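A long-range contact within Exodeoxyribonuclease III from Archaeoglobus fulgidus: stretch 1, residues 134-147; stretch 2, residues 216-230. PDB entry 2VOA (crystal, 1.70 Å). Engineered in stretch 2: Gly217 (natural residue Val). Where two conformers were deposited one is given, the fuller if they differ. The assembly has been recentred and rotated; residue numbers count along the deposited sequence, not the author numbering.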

# COMPACT_ATOMS: atom_id res chain seq x y z
N THR A 134 11.85 28.44 -29.05
CA THR A 134 12.89 28.27 -28.03
C THR A 134 13.93 27.16 -28.28
O THR A 134 14.96 27.14 -27.60
CB THR A 134 12.27 28.04 -26.65
OG1 THR A 134 11.58 26.79 -26.65
CG2 THR A 134 11.33 29.20 -26.26
N VAL A 135 13.65 26.25 -29.21
CA VAL A 135 14.58 25.14 -29.48
C VAL A 135 15.57 25.45 -30.62
O VAL A 135 15.17 25.88 -31.71
CB VAL A 135 13.85 23.82 -29.77
CG1 VAL A 135 14.85 22.74 -30.25
CG2 VAL A 135 13.13 23.33 -28.52
N ASP A 136 16.85 25.19 -30.37
CA ASP A 136 17.86 25.35 -31.41
C ASP A 136 18.04 23.97 -32.03
O ASP A 136 18.57 23.07 -31.38
CB ASP A 136 19.17 25.89 -30.81
CG ASP A 136 20.28 25.99 -31.83
OD1 ASP A 136 20.06 25.65 -33.02
OD2 ASP A 136 21.38 26.46 -31.46
N PHE A 137 17.60 23.81 -33.27
CA PHE A 137 17.61 22.49 -33.91
C PHE A 137 18.99 22.08 -34.44
O PHE A 137 19.17 20.94 -34.85
CB PHE A 137 16.51 22.38 -34.98
CG PHE A 137 15.14 22.23 -34.38
CD1 PHE A 137 14.40 23.35 -34.01
CD2 PHE A 137 14.62 20.96 -34.14
CE1 PHE A 137 13.15 23.20 -33.43
CE2 PHE A 137 13.39 20.80 -33.56
CZ PHE A 137 12.64 21.91 -33.20
N ARG A 138 19.94 23.00 -34.40
CA ARG A 138 21.35 22.70 -34.67
C ARG A 138 22.14 22.39 -33.39
O ARG A 138 23.37 22.18 -33.45
CB ARG A 138 22.03 23.87 -35.41
CG ARG A 138 21.33 24.29 -36.68
CD ARG A 138 22.33 24.84 -37.69
NE ARG A 138 22.76 23.79 -38.62
CZ ARG A 138 23.96 23.72 -39.21
NH1 ARG A 138 24.90 24.63 -38.98
NH2 ARG A 138 24.21 22.71 -40.04
N SER A 139 21.45 22.43 -32.25
CA SER A 139 22.04 22.03 -30.96
C SER A 139 21.49 20.68 -30.52
O SER A 139 20.54 20.17 -31.12
CB SER A 139 21.72 23.05 -29.85
OG SER A 139 20.38 22.92 -29.35
N PHE A 140 22.09 20.11 -29.47
CA PHE A 140 21.53 18.93 -28.83
C PHE A 140 20.39 19.30 -27.88
O PHE A 140 20.60 19.97 -26.86
CB PHE A 140 22.58 18.20 -27.99
CG PHE A 140 23.69 17.55 -28.78
CD1 PHE A 140 24.79 17.02 -28.09
CD2 PHE A 140 23.64 17.43 -30.17
CE1 PHE A 140 25.85 16.40 -28.78
CE2 PHE A 140 24.70 16.80 -30.88
CZ PHE A 140 25.81 16.29 -30.17
N ALA A 141 19.19 18.86 -28.22
CA ALA A 141 18.03 19.00 -27.35
C ALA A 141 17.20 17.73 -27.41
O ALA A 141 17.17 17.04 -28.44
CB ALA A 141 17.18 20.21 -27.75
N VAL A 142 16.56 17.43 -26.28
CA VAL A 142 15.63 16.30 -26.18
C VAL A 142 14.33 16.80 -25.58
O VAL A 142 14.33 17.47 -24.54
CB VAL A 142 16.22 15.11 -25.33
CG1 VAL A 142 17.58 14.69 -25.81
CG2 VAL A 142 16.26 15.41 -23.82
N TRP A 143 13.22 16.49 -26.26
CA TRP A 143 11.89 16.71 -25.73
C TRP A 143 11.43 15.31 -25.42
O TRP A 143 11.40 14.43 -26.31
CB TRP A 143 11.03 17.44 -26.76
CG TRP A 143 9.56 17.34 -26.55
CD1 TRP A 143 8.87 17.36 -25.35
CD2 TRP A 143 8.58 17.23 -27.58
NE1 TRP A 143 7.50 17.25 -25.60
CE2 TRP A 143 7.31 17.14 -26.96
CE3 TRP A 143 8.65 17.15 -28.98
CZ2 TRP A 143 6.11 16.99 -27.69
CZ3 TRP A 143 7.46 16.98 -29.72
CH2 TRP A 143 6.20 16.91 -29.05
N CYS A 144 11.20 15.08 -24.12
CA CYS A 144 10.76 13.80 -23.52
C CYS A 144 9.38 13.92 -22.92
O CYS A 144 8.91 15.03 -22.64
CB CYS A 144 11.68 13.42 -22.36
SG CYS A 144 13.34 12.89 -22.77
N GLY A 145 8.72 12.78 -22.71
CA GLY A 145 7.59 12.79 -21.81
C GLY A 145 6.52 11.80 -22.12
O GLY A 145 6.69 10.91 -22.97
N ASP A 146 5.43 11.95 -21.38
CA ASP A 146 4.24 11.19 -21.65
C ASP A 146 3.38 12.13 -22.46
O ASP A 146 2.81 13.09 -21.92
CB ASP A 146 3.56 10.78 -20.35
CG ASP A 146 2.32 9.93 -20.59
OD1 ASP A 146 1.85 9.78 -21.75
OD2 ASP A 146 1.79 9.43 -19.57
N MET A 147 3.33 11.85 -23.75
CA MET A 147 2.66 12.70 -24.75
C MET A 147 1.17 12.46 -24.82
O MET A 147 0.43 13.27 -25.39
CB MET A 147 3.30 12.44 -26.13
CG MET A 147 4.85 12.60 -26.18
SD MET A 147 5.45 14.11 -25.38
CE MET A 147 7.20 13.89 -25.73
N ARG A 216 1.78 3.00 -26.95
CA ARG A 216 3.09 3.65 -26.91
C ARG A 216 2.86 5.16 -27.09
O ARG A 216 2.94 5.71 -28.20
CB ARG A 216 4.04 3.06 -27.97
CG ARG A 216 5.56 3.30 -27.65
CD ARG A 216 5.97 4.76 -27.81
NE ARG A 216 5.93 5.13 -29.22
CZ ARG A 216 6.71 6.04 -29.80
NH1 ARG A 216 7.62 6.74 -29.09
NH2 ARG A 216 6.60 6.23 -31.11
N GLY A 217 2.53 5.82 -25.96
CA GLY A 217 2.27 7.27 -25.94
C GLY A 217 3.39 8.10 -25.30
O GLY A 217 3.28 9.33 -25.21
N ASP A 218 4.44 7.42 -24.84
CA ASP A 218 5.65 8.04 -24.26
C ASP A 218 6.73 8.12 -25.35
O ASP A 218 6.84 7.22 -26.19
CB ASP A 218 6.16 7.22 -23.07
CG ASP A 218 5.13 7.04 -21.99
OD1 ASP A 218 4.43 6.00 -21.98
OD2 ASP A 218 5.01 7.97 -21.17
N ALA A 219 7.54 9.18 -25.34
CA ALA A 219 8.51 9.34 -26.43
C ALA A 219 9.76 10.10 -25.95
O ALA A 219 9.69 10.89 -24.99
CB ALA A 219 7.88 10.04 -27.67
N ILE A 220 10.87 9.83 -26.64
CA ILE A 220 12.07 10.64 -26.54
C ILE A 220 12.33 11.20 -27.94
O ILE A 220 12.64 10.45 -28.87
CB ILE A 220 13.28 9.82 -26.07
CG1 ILE A 220 13.04 9.31 -24.63
CG2 ILE A 220 14.58 10.66 -26.17
CD1 ILE A 220 14.05 8.23 -24.18
N LEU A 221 12.20 12.52 -28.08
CA LEU A 221 12.36 13.18 -29.37
C LEU A 221 13.65 13.97 -29.35
O LEU A 221 13.84 14.78 -28.45
CB LEU A 221 11.18 14.11 -29.66
CG LEU A 221 9.75 13.57 -29.82
CD1 LEU A 221 9.72 12.23 -30.51
CD2 LEU A 221 9.07 13.45 -28.52
N ALA A 222 14.53 13.71 -30.30
CA ALA A 222 15.84 14.37 -30.29
C ALA A 222 16.01 15.25 -31.52
O ALA A 222 15.50 14.95 -32.61
CB ALA A 222 16.95 13.30 -30.23
N THR A 223 16.74 16.36 -31.36
CA THR A 223 17.02 17.22 -32.50
C THR A 223 17.92 16.46 -33.47
O THR A 223 18.55 15.48 -33.06
CB THR A 223 17.76 18.51 -32.06
OG1 THR A 223 18.89 18.16 -31.25
CG2 THR A 223 16.80 19.44 -31.32
N PRO A 224 17.94 16.86 -34.76
CA PRO A 224 18.71 16.05 -35.73
C PRO A 224 20.17 15.67 -35.37
O PRO A 224 20.52 14.50 -35.52
CB PRO A 224 18.61 16.84 -37.05
CG PRO A 224 17.37 17.73 -36.88
CD PRO A 224 17.24 17.99 -35.39
N PRO A 225 21.01 16.62 -34.87
CA PRO A 225 22.41 16.28 -34.61
C PRO A 225 22.56 15.29 -33.45
O PRO A 225 23.49 14.49 -33.45
CB PRO A 225 23.07 17.62 -34.24
CG PRO A 225 22.03 18.63 -34.21
CD PRO A 225 20.70 18.02 -34.50
N LEU A 226 21.65 15.35 -32.48
CA LEU A 226 21.63 14.39 -31.40
C LEU A 226 21.05 13.03 -31.84
O LEU A 226 21.61 11.97 -31.53
CB LEU A 226 20.87 14.95 -30.20
CG LEU A 226 20.86 14.03 -28.98
CD1 LEU A 226 22.32 13.65 -28.57
CD2 LEU A 226 20.10 14.66 -27.81
N ALA A 227 19.97 13.08 -32.61
CA ALA A 227 19.36 11.86 -33.16
C ALA A 227 20.35 11.05 -34.00
O ALA A 227 20.35 9.82 -33.94
CB ALA A 227 18.12 12.22 -33.98
N GLU A 228 21.18 11.75 -34.78
CA GLU A 228 22.20 11.11 -35.62
C GLU A 228 23.12 10.18 -34.83
O GLU A 228 23.63 9.20 -35.38
CB GLU A 228 23.04 12.15 -36.37
CG GLU A 228 22.28 12.87 -37.49
CD GLU A 228 22.11 12.03 -38.76
OE1 GLU A 228 22.80 10.99 -38.93
OE2 GLU A 228 21.28 12.45 -39.62
N ARG A 229 23.32 10.52 -33.55
CA ARG A 229 24.19 9.79 -32.60
C ARG A 229 23.42 8.75 -31.77
O ARG A 229 24.02 8.06 -30.93
CB ARG A 229 24.92 10.81 -31.70
CG ARG A 229 26.00 11.58 -32.45
CD ARG A 229 26.67 12.62 -31.56
NE ARG A 229 27.67 13.39 -32.31
CZ ARG A 229 28.98 13.19 -32.28
NH1 ARG A 229 29.52 12.24 -31.52
NH2 ARG A 229 29.77 13.97 -33.02
N CYS A 230 22.12 8.58 -32.02
CA CYS A 230 21.34 7.61 -31.24
C CYS A 230 21.70 6.20 -31.69
O CYS A 230 21.53 5.89 -32.88
CB CYS A 230 19.83 7.82 -31.36
SG CYS A 230 18.93 6.67 -30.31

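Two antiparallel β-strands, at least 70 residues apart in sequence, pair through a regular backbone ladder that a threonine side chain extends at one end, with apolar side chains packed along it. The strand axes approach to 4.7 Å, their directions 158° apart. Trp143 and Leu221 form a hydrogen-bonded pair, Trp143 N to Leu221 O at 2.8 Å and Leu221 N to Trp143 O at 2.7 Å; Gly145 and Ala219 repeat the pattern, with both N-to-O distances 3.1 Å. Between these rungs the chains draw closer, and a CA-H...O contact fills in, Cys144 CA to Ala219 O at 3.4 Å. Met147 N bonds Gly217 O (2.9 Å) at one end; Gly217 is engineered, replacing valine.

At the other end Thr223 N donates to Ala141 O (3.0 Å), while its hydroxyl works both ways: Thr223 OG1 donates to Ser139 O (2.6 Å) and accepts from Ala141 N (3.1 Å). The hydroxyl thus carries the pairing beyond the strand, immediately before the short helix that begins at Pro224.

On the sheet face bearing Trp143 and Leu221, Leu221 CD2 lies over the indole, 4.0 Å from the centroid of the Trp143 six-membered ring, and also meets Met147 CE at 3.4 Å. The other face carries Val142, whose CG1 presses to 3.2 Å from Leu226 CD2, and the Cys144–Ile220 pair. There too Asp146 OD1 and Asp218 OD2 sit 3.7 Å apart, like charges held close; Asp146 OD1 and OD2 and Asp218 OD1 have hydrogen-bonding partners outside the two stretches.

The helix adds a greasy patch: Leu226 CD1 covers one face of the Phe140 ring, 4.2 Å from its centroid, and Pro225 CB touches Phe140 CE2 at 3.8 Å. Phe137 meets Pro224 CD at its ring edge, with Phe137 CD2 4.2 Å away.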